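Local coordinates for oxidoreductase, NAD-binding/iron-sulfur cluster-binding protein (Nitratireductor pacificus pht-3B, PDB 6ZXU), which is a catabolic reductive dehalogenase that holds a cobalamin and two iron-sulfur clusters and probably strips halogen from its substrates by reduction, at residues A[318-323]-A[694-699]; A[391-396]-A[426-431]; A[559-564]-A[711-716]. One frame throughout, in Å; residues are numbered along the deposited sequence.

Interaction 1. Residues A[318-323]-A[694-699]; sequences FKRAEA and AVLPVD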
loop_
_atom_site.group_PDB
_atom_site.type_symbol
_atom_site.label_atom_id
_atom_site.label_comp_id
_atom_site.label_asym_id
_atom_site.label_seq_id
_atom_site.Cartn_x
_atom_site.Cartn_y
_atom_site.Cartn_z
ATOM N N PHE A 318 1.810 3.727 19.403
ATOM C CA PHE A 318 0.482 3.065 19.478
ATOM C C PHE A 318 0.395 2.133 20.683
ATOM O O PHE A 318 -0.652 2.055 21.300
ATOM C CB PHE A 318 0.179 2.284 18.220
ATOM C CG PHE A 318 -0.073 3.161 17.017
ATOM C CD1 PHE A 318 -0.901 4.260 17.138
ATOM C CD2 PHE A 318 0.576 2.923 15.805
ATOM C CE1 PHE A 318 -1.134 5.080 16.053
ATOM C CE2 PHE A 318 0.364 3.772 14.713
ATOM C CZ PHE A 318 -0.508 4.804 14.847
ATOM N N LYS A 319 1.453 1.365 20.983
ATOM C CA LYS A 319 1.487 0.521 22.174
ATOM C C LYS A 319 1.435 1.354 23.449
ATOM O O LYS A 319 0.750 0.998 24.417
ATOM C CB LYS A 319 2.720 -0.390 22.186
ATOM C CG LYS A 319 2.846 -1.301 21.002
ATOM C CD LYS A 319 1.515 -1.806 20.677
ATOM C CE LYS A 319 1.551 -3.174 20.054
ATOM N NZ LYS A 319 2.139 -3.175 18.772
ATOM N N ARG A 320 2.050 2.525 23.455
ATOM C CA ARG A 320 1.954 3.421 24.574
ATOM C C ARG A 320 0.555 3.913 24.800
ATOM O O ARG A 320 0.053 3.956 25.926
ATOM C CB ARG A 320 2.915 4.581 24.451
ATOM C CG ARG A 320 4.378 4.162 24.381
ATOM C CD ARG A 320 5.348 5.284 24.754
ATOM N NE ARG A 320 5.340 5.633 26.177
ATOM C CZ ARG A 320 6.240 6.386 26.795
ATOM N NH1 ARG A 320 7.287 6.883 26.139
ATOM N NH2 ARG A 320 6.055 6.703 28.039
ATOM N N ALA A 321 -0.141 4.253 23.703
ATOM C CA ALA A 321 -1.535 4.670 23.785
ATOM C C ALA A 321 -2.427 3.564 24.336
ATOM O O ALA A 321 -3.199 3.806 25.220
ATOM C CB ALA A 321 -2.018 5.127 22.387
ATOM N N GLU A 322 -2.277 2.339 23.806
ATOM C CA GLU A 322 -3.004 1.200 24.240
ATOM C C GLU A 322 -2.804 0.954 25.745
ATOM O O GLU A 322 -3.732 0.567 26.421
ATOM C CB GLU A 322 -2.509 -0.033 23.504
ATOM C CG GLU A 322 -3.282 -1.243 23.904
ATOM C CD GLU A 322 -2.977 -2.454 23.054
ATOM O OE1 GLU A 322 -2.172 -2.374 22.034
ATOM O OE2 GLU A 322 -3.529 -3.539 23.457
ATOM N N ALA A 323 -1.579 1.127 26.250
ATOM C CA ALA A 323 -1.256 0.860 27.645
ATOM C C ALA A 323 -1.789 1.939 28.596
ATOM O O ALA A 323 -1.832 1.701 29.781
ATOM C CB ALA A 323 0.230 0.746 27.851
ATOM N N ALA A 694 1.994 -2.695 32.197
ATOM C CA ALA A 694 2.465 -1.549 32.964
ATOM C C ALA A 694 2.069 -0.262 32.262
ATOM O O ALA A 694 1.890 -0.238 31.051
ATOM C CB ALA A 694 3.969 -1.582 33.062
ATOM N N VAL A 695 2.024 0.838 33.019
ATOM C CA VAL A 695 1.742 2.150 32.515
ATOM C C VAL A 695 2.906 3.079 32.806
ATOM O O VAL A 695 3.446 3.070 33.907
ATOM C CB VAL A 695 0.474 2.735 33.169
ATOM C CG1 VAL A 695 0.151 4.067 32.514
ATOM C CG2 VAL A 695 -0.712 1.829 32.905
ATOM N N LEU A 696 3.306 3.858 31.804
ATOM C CA LEU A 696 4.361 4.834 31.928
ATOM C C LEU A 696 3.881 6.138 31.285
ATOM O O LEU A 696 4.085 6.359 30.090
ATOM C CB LEU A 696 5.678 4.321 31.277
ATOM C CG LEU A 696 6.871 5.315 31.430
ATOM C CD1 LEU A 696 7.294 5.520 32.877
ATOM C CD2 LEU A 696 8.072 4.913 30.591
ATOM N N PRO A 697 3.345 7.043 32.098
ATOM C CA PRO A 697 2.848 8.319 31.545
ATOM C C PRO A 697 3.923 9.028 30.744
ATOM O O PRO A 697 5.087 9.082 31.180
ATOM C CB PRO A 697 2.444 9.104 32.761
ATOM C CG PRO A 697 2.093 8.018 33.784
ATOM C CD PRO A 697 3.108 6.937 33.576
ATOM N N VAL A 698 3.556 9.520 29.556
ATOM C CA VAL A 698 4.574 10.099 28.695
ATOM C C VAL A 698 5.170 11.348 29.395
ATOM O O VAL A 698 4.447 12.215 29.874
ATOM C CB VAL A 698 3.997 10.435 27.317
ATOM C CG1 VAL A 698 5.001 11.222 26.508
ATOM C CG2 VAL A 698 3.779 9.171 26.538
ATOM N N ASP A 699 6.504 11.460 29.440
ATOM C CA ASP A 699 7.139 12.578 30.130
ATOM C C ASP A 699 7.359 13.737 29.169
ATOM O O ASP A 699 8.454 13.925 28.660
ATOM C CB ASP A 699 8.444 12.094 30.760
ATOM C CG ASP A 699 9.195 13.214 31.509
ATOM O OD1 ASP A 699 8.643 14.339 31.633
ATOM O OD2 ASP A 699 10.391 13.010 31.929
HETATM O O HOH W 1 8.129 8.924 28.937
#
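Arg320 reaches Leu696 and Val698 by a chain that leaves its helix with CG beside the backbone N, runs on nearly extended to CD, and then bends at chi3 (71°), which places NE. Val698 has its CG2 beside its own N, and this methyl lies over one face of the guanidinium, offset toward the rim and 3.7 Å from Arg320 CZ. At the edge of the same flat group Arg320 NH2 donates to Leu696 O at 2.9 Å. The N-H...O angle is 151°, and the oxygen sits almost in the guanidinium plane. NH2 also donates a hydrogen bond to a water 3.2 Å away, which accepts from Asp699 N at 3.1 Å as well. Asp699 is the N-cap of helix 700-709, its OD1 accepting from Gly702 N, so the arginine links helix 317-323 to the loop that starts the later helix. Arginine suits this buried place because its nitrogens fan out to several acceptors: NE pairs with Asp325, which also takes the N-H of Leu696, and NH1 bonds Leu684 O. A leucine here would probably leave Leu696 O without this donor and Asp325 without its countercharge. One turn further along, small Ala323 lets the loop come close: its CB lies 3.7 Å from Ala694 O, while Val695 CG2 packs 3.3 Å from Ala323 O. The same helix carries Phe318, which touches the cobalamin.

Interaction 2. Residues A[391-396]-A[426-431]; sequences GADFVG and MLIDQG
Met426 fits between Ala392 and Val395, touching both. Its CG nests 3.8 Å from Val395 CG2, the two side chains running side by side and pointing the same way, and its SD comes 4.1 Å from Ala392 CB. A second projection approaches Ala392 from Ile428, whose chi2 of -64° places CD1 at 4.0 Å from Ala392 CA. The small alanine methyl thus faces the Met426 thioether, while the isoleucine tip rests against the alanine CA. This face is closed by helix 445-469, against which Met426 and Ile428 also pack. On the other face Phe394 and Leu427 meet at their bases, CB to CB at 4.1 Å, with Leu427 CD1 oblique to the ring; Leu427 goes on to touch Ser516 of the next strand.

The backbone beneath is uneven. Leu427 N donates to Phe394 O at 3.0 Å, as in a regular pair, but Leu427 O accepts from Asp393 N at 3.0 Å and only weakly from Phe394 N at 3.4 Å. The extra residue lets Asp393 point at the partner strand, where its OD2, met on the anti side, accepts from Asp429 N at 2.8 Å in a nearly straight bond (175°). Asp429 OD1 in turn accepts from Gly431 N, making an Asx turn, and also pairs with Arg513, which probably eases the repulsion between the two nearby aspartates. The turn carries Gln430, a residue of the cobalamin pocket. Two residues facing one is the mark of a classic beta bulge, here where strand 394-399 joins strand 422-429 at the margin of a four-stranded antiparallel sheet.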
loop_
_atom_site.group_PDB
_atom_site.type_symbol
_atom_site.label_atom_id
_atom_site.label_comp_id
_atom_site.label_asym_id
_atom_site.label_seq_id
_atom_site.Cartn_x
_atom_site.Cartn_y
_atom_site.Cartn_z
ATOM N N GLY A 391 2.957 -8.033 -6.983
ATOM C CA GLY A 391 2.310 -6.687 -6.923
ATOM C C GLY A 391 3.037 -5.589 -6.180
ATOM O O GLY A 391 2.460 -4.534 -5.929
ATOM N N ALA A 392 4.286 -5.822 -5.757
ATOM C CA ALA A 392 5.034 -4.735 -5.113
ATOM C C ALA A 392 5.312 -3.598 -6.081
ATOM O O ALA A 392 5.471 -3.811 -7.266
ATOM C CB ALA A 392 6.334 -5.283 -4.522
ATOM N N ASP A 393 5.376 -2.369 -5.589
ATOM C CA ASP A 393 5.832 -1.223 -6.356
ATOM C C ASP A 393 7.362 -0.992 -6.368
ATOM O O ASP A 393 7.894 -0.595 -7.356
ATOM C CB ASP A 393 5.096 0.046 -5.899
ATOM C CG ASP A 393 3.508 -0.079 -6.183
ATOM O OD1 ASP A 393 3.153 -0.368 -7.363
ATOM O OD2 ASP A 393 2.667 -0.041 -5.234
ATOM N N PHE A 394 8.032 -1.311 -5.269
ATOM C CA PHE A 394 9.489 -1.337 -5.155
ATOM C C PHE A 394 9.918 -2.521 -4.333
ATOM O O PHE A 394 9.273 -2.861 -3.324
ATOM C CB PHE A 394 10.003 -0.067 -4.486
ATOM C CG PHE A 394 9.754 1.201 -5.248
ATOM C CD1 PHE A 394 8.529 1.831 -5.193
ATOM C CD2 PHE A 394 10.693 1.708 -6.103
ATOM C CE1 PHE A 394 8.260 2.962 -5.949
ATOM C CE2 PHE A 394 10.423 2.853 -6.856
ATOM C CZ PHE A 394 9.206 3.467 -6.771
ATOM N N VAL A 395 11.027 -3.107 -4.676
ATOM C CA VAL A 395 11.680 -4.149 -3.902
ATOM C C VAL A 395 13.185 -3.803 -3.736
ATOM O O VAL A 395 13.840 -3.399 -4.686
ATOM C CB VAL A 395 11.602 -5.568 -4.549
ATOM C CG1 VAL A 395 12.183 -6.618 -3.618
ATOM C CG2 VAL A 395 10.197 -5.954 -4.927
ATOM N N GLY A 396 13.637 -3.847 -2.502
ATOM C CA GLY A 396 15.046 -3.686 -2.180
ATOM C C GLY A 396 15.444 -4.682 -1.111
ATOM O O GLY A 396 14.641 -5.170 -0.367
ATOM N N MET A 426 9.738 -4.031 0.789
ATOM C CA MET A 426 8.864 -3.701 -0.350
ATOM C C MET A 426 7.993 -2.530 -0.023
ATOM O O MET A 426 7.595 -2.351 1.106
ATOM C CB MET A 426 8.053 -4.870 -0.740
ATOM C CG MET A 426 8.952 -5.928 -1.284
ATOM S SD MET A 426 8.208 -7.522 -1.596
ATOM C CE MET A 426 7.825 -7.994 0.111
ATOM N N LEU A 427 7.812 -1.659 -1.000
ATOM C CA LEU A 427 6.954 -0.481 -0.877
ATOM C C LEU A 427 5.674 -0.701 -1.700
ATOM O O LEU A 427 5.744 -1.151 -2.827
ATOM C CB LEU A 427 7.651 0.742 -1.289
ATOM C CG LEU A 427 8.958 1.188 -0.655
ATOM C CD1 LEU A 427 9.345 2.576 -1.280
ATOM C CD2 LEU A 427 8.842 1.329 0.837
ATOM N N ILE A 428 4.566 -0.360 -1.111
ATOM C CA ILE A 428 3.236 -0.348 -1.734
ATOM C C ILE A 428 2.780 1.111 -1.774
ATOM O O ILE A 428 2.706 1.753 -0.730
ATOM C CB ILE A 428 2.248 -1.207 -0.946
ATOM C CG1 ILE A 428 2.765 -2.624 -0.697
ATOM C CG2 ILE A 428 0.911 -1.230 -1.664
ATOM C CD1 ILE A 428 2.931 -3.386 -1.999
ATOM N N ASP A 429 2.475 1.580 -2.960
ATOM C CA ASP A 429 1.997 2.933 -3.222
ATOM C C ASP A 429 0.616 3.069 -2.559
ATOM O O ASP A 429 -0.272 2.253 -2.774
ATOM C CB ASP A 429 1.937 3.217 -4.725
ATOM C CG ASP A 429 1.626 4.653 -5.048
ATOM O OD1 ASP A 429 1.044 5.395 -4.169
ATOM O OD2 ASP A 429 1.873 5.041 -6.219
ATOM N N GLN A 430 0.460 4.061 -1.692
ATOM C CA GLN A 430 -0.824 4.291 -1.040
ATOM C C GLN A 430 -1.962 4.794 -1.982
ATOM O O GLN A 430 -3.140 4.627 -1.612
ATOM C CB GLN A 430 -0.732 5.243 0.112
ATOM C CG GLN A 430 -0.137 4.589 1.352
ATOM C CD GLN A 430 -0.567 5.285 2.658
ATOM O OE1 GLN A 430 -1.712 5.662 2.836
ATOM N NE2 GLN A 430 0.403 5.431 3.573
ATOM N N GLY A 431 -1.595 5.356 -3.111
ATOM C CA GLY A 431 -2.557 5.728 -4.129
ATOM C C GLY A 431 -2.669 7.232 -4.340
ATOM O O GLY A 431 -3.364 7.885 -3.564
#

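Interaction 3. Residues A[559-564]-A[711-716]; sequences KVMFNG and ETPAAA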
loop_
_atom_site.group_PDB
_atom_site.type_symbol
_atom_site.label_atom_id
_atom_site.label_comp_id
_atom_site.label_asym_id
_atom_site.label_seq_id
_atom_site.Cartn_x
_atom_site.Cartn_y
_atom_site.Cartn_z
ATOM N N LYS A 559 17.889 19.297 11.320
ATOM C CA LYS A 559 18.048 17.934 11.757
ATOM C C LYS A 559 18.793 17.910 13.105
ATOM O O LYS A 559 19.586 18.791 13.415
ATOM C CB LYS A 559 18.785 17.110 10.734
ATOM C CG LYS A 559 17.942 16.752 9.521
ATOM C CD LYS A 559 18.757 16.069 8.428
ATOM C CE LYS A 559 19.446 17.119 7.588
ATOM N NZ LYS A 559 20.332 16.472 6.599
ATOM N N VAL A 560 18.518 16.895 13.906
ATOM C CA VAL A 560 19.132 16.646 15.188
ATOM C C VAL A 560 19.653 15.194 15.221
ATOM O O VAL A 560 19.295 14.347 14.380
ATOM C CB VAL A 560 18.161 16.856 16.382
ATOM C CG1 VAL A 560 17.721 18.305 16.467
ATOM C CG2 VAL A 560 16.919 15.971 16.314
ATOM N N MET A 561 20.506 14.929 16.200
ATOM C CA MET A 561 20.876 13.545 16.498
ATOM C C MET A 561 19.822 12.978 17.441
ATOM O O MET A 561 19.377 13.656 18.370
ATOM C CB MET A 561 22.295 13.514 17.182
ATOM C CG MET A 561 23.451 13.946 16.299
ATOM S SD MET A 561 23.502 13.185 14.673
ATOM C CE MET A 561 23.863 11.491 15.101
ATOM N N PHE A 562 19.488 11.732 17.216
ATOM C CA PHE A 562 18.472 11.024 17.981
ATOM C C PHE A 562 18.908 9.565 17.983
ATOM O O PHE A 562 18.984 8.972 16.940
ATOM C CB PHE A 562 17.078 11.192 17.259
ATOM C CG PHE A 562 15.941 10.437 17.883
ATOM C CD1 PHE A 562 15.614 9.130 17.493
ATOM C CD2 PHE A 562 15.192 11.014 18.884
ATOM C CE1 PHE A 562 14.633 8.449 18.123
ATOM C CE2 PHE A 562 14.203 10.313 19.527
ATOM C CZ PHE A 562 13.904 9.028 19.115
ATOM N N ASN A 563 19.195 9.013 19.173
ATOM C CA ASN A 563 19.505 7.603 19.373
ATOM C C ASN A 563 20.514 7.152 18.362
ATOM O O ASN A 563 20.383 6.079 17.760
ATOM C CB ASN A 563 18.260 6.726 19.306
ATOM C CG ASN A 563 18.523 5.263 19.729
ATOM O OD1 ASN A 563 19.448 4.974 20.479
ATOM N ND2 ASN A 563 17.709 4.390 19.284
ATOM N N GLY A 564 21.592 7.953 18.186
ATOM C CA GLY A 564 22.666 7.562 17.307
ATOM C C GLY A 564 22.592 7.866 15.846
ATOM O O GLY A 564 23.445 7.460 15.092
ATOM N N GLU A 711 22.259 16.820 20.418
ATOM C CA GLU A 711 23.492 17.184 19.732
ATOM C C GLU A 711 23.167 17.524 18.263
ATOM O O GLU A 711 22.317 16.883 17.626
ATOM C CB GLU A 711 24.463 16.016 19.819
ATOM C CG GLU A 711 25.852 16.233 19.217
ATOM C CD GLU A 711 26.793 14.961 19.319
ATOM O OE1 GLU A 711 28.005 15.149 19.596
ATOM O OE2 GLU A 711 26.336 13.791 19.127
ATOM N N THR A 712 23.828 18.531 17.713
ATOM C CA THR A 712 23.670 18.811 16.270
ATOM C C THR A 712 24.476 17.822 15.439
ATOM O O THR A 712 25.475 17.265 15.900
ATOM C CB THR A 712 24.097 20.225 15.867
ATOM O OG1 THR A 712 25.502 20.293 15.936
ATOM C CG2 THR A 712 23.502 21.250 16.798
ATOM N N PRO A 713 24.044 17.544 14.221
ATOM C CA PRO A 713 24.795 16.634 13.384
ATOM C C PRO A 713 26.191 17.161 13.121
ATOM O O PRO A 713 27.097 16.362 13.014
ATOM C CB PRO A 713 23.938 16.489 12.106
ATOM C CG PRO A 713 22.542 16.780 12.554
ATOM C CD PRO A 713 22.699 17.818 13.655
ATOM N N ALA A 714 26.374 18.455 13.077
ATOM C CA ALA A 714 27.730 19.021 12.895
ATOM C C ALA A 714 28.646 18.696 14.078
ATOM O O ALA A 714 29.785 18.245 13.925
ATOM C CB ALA A 714 27.589 20.510 12.674
ATOM N N ALA A 715 28.140 18.863 15.277
ATOM C CA ALA A 715 28.864 18.564 16.482
ATOM C C ALA A 715 29.170 17.055 16.537
ATOM O O ALA A 715 30.246 16.656 16.947
ATOM C CB ALA A 715 28.077 19.006 17.696
ATOM N N ALA A 716 28.244 16.203 16.138
ATOM C CA ALA A 716 28.498 14.772 16.135
ATOM C C ALA A 716 29.601 14.438 15.205
ATOM O O ALA A 716 30.458 13.636 15.530
ATOM C CB ALA A 716 27.250 13.979 15.779
#
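Met561 packs against Glu711, Pro713 and Ala716. Its CB starts 3.4 Å from Glu711 O, the carbonyl that also accepts the backbone N of Met561 at 3.0 Å. CG stands beside Met561's own N and stays near that oxygen, while meeting Ala716 CB at 3.8 Å and, more loosely, Glu711 OE2. The chain then bends at chi2 (-48°), which places SD over the start of the helix, 3.9 Å from Pro713 CA and 4.0 Å from Ala716 CB. A bend at chi3 (-68°) leaves CE 4.3 Å from Ala716 CB. A flexible, unbranched thioether suits this curved path, and an alanine one turn into the helix allows the close approach. Pro713 fits the first helical turn, where an N-H would have no earlier helical carbonyl to bond, and its CD packs 3.3 Å from Lys559 O. Just before, Thr712 is the N-cap, its OG1 accepting from Ala715 N. Glu711, ahead of the helix, salt-bridges Arg719 within it through OE1. Strand 560-562 pairs antiparallel with strand 565-567, whose Glu566 touches both Met561 and Pro713; the hairpin lies between the start of the C-terminal helix 713-721 and the cobalamin, which Phe562 of the same strand touches.

How the interactions relate
Interaction 2 is the buried one, near the centre of the chain, whereas interactions 1 and 3 are partly buried, their centres about 28 and 32 Å from the chain centre. Accordingly, 391-396 and 426-431 join by strand pairing, apolar packing and one aspartate-to-backbone bond, while interaction 1 relies on a charged side chain and a water, and interaction 3 on a lone backbone bond beside a methionine. Interactions 1 and 3 both tie C-terminal segments, at the two ends of helix 700-709, to earlier elements that bear cobalamin-touching residues. Their segments alternate along the chain; interaction 2 is nested within the loop closed by interaction 1. No two of the contacts touch.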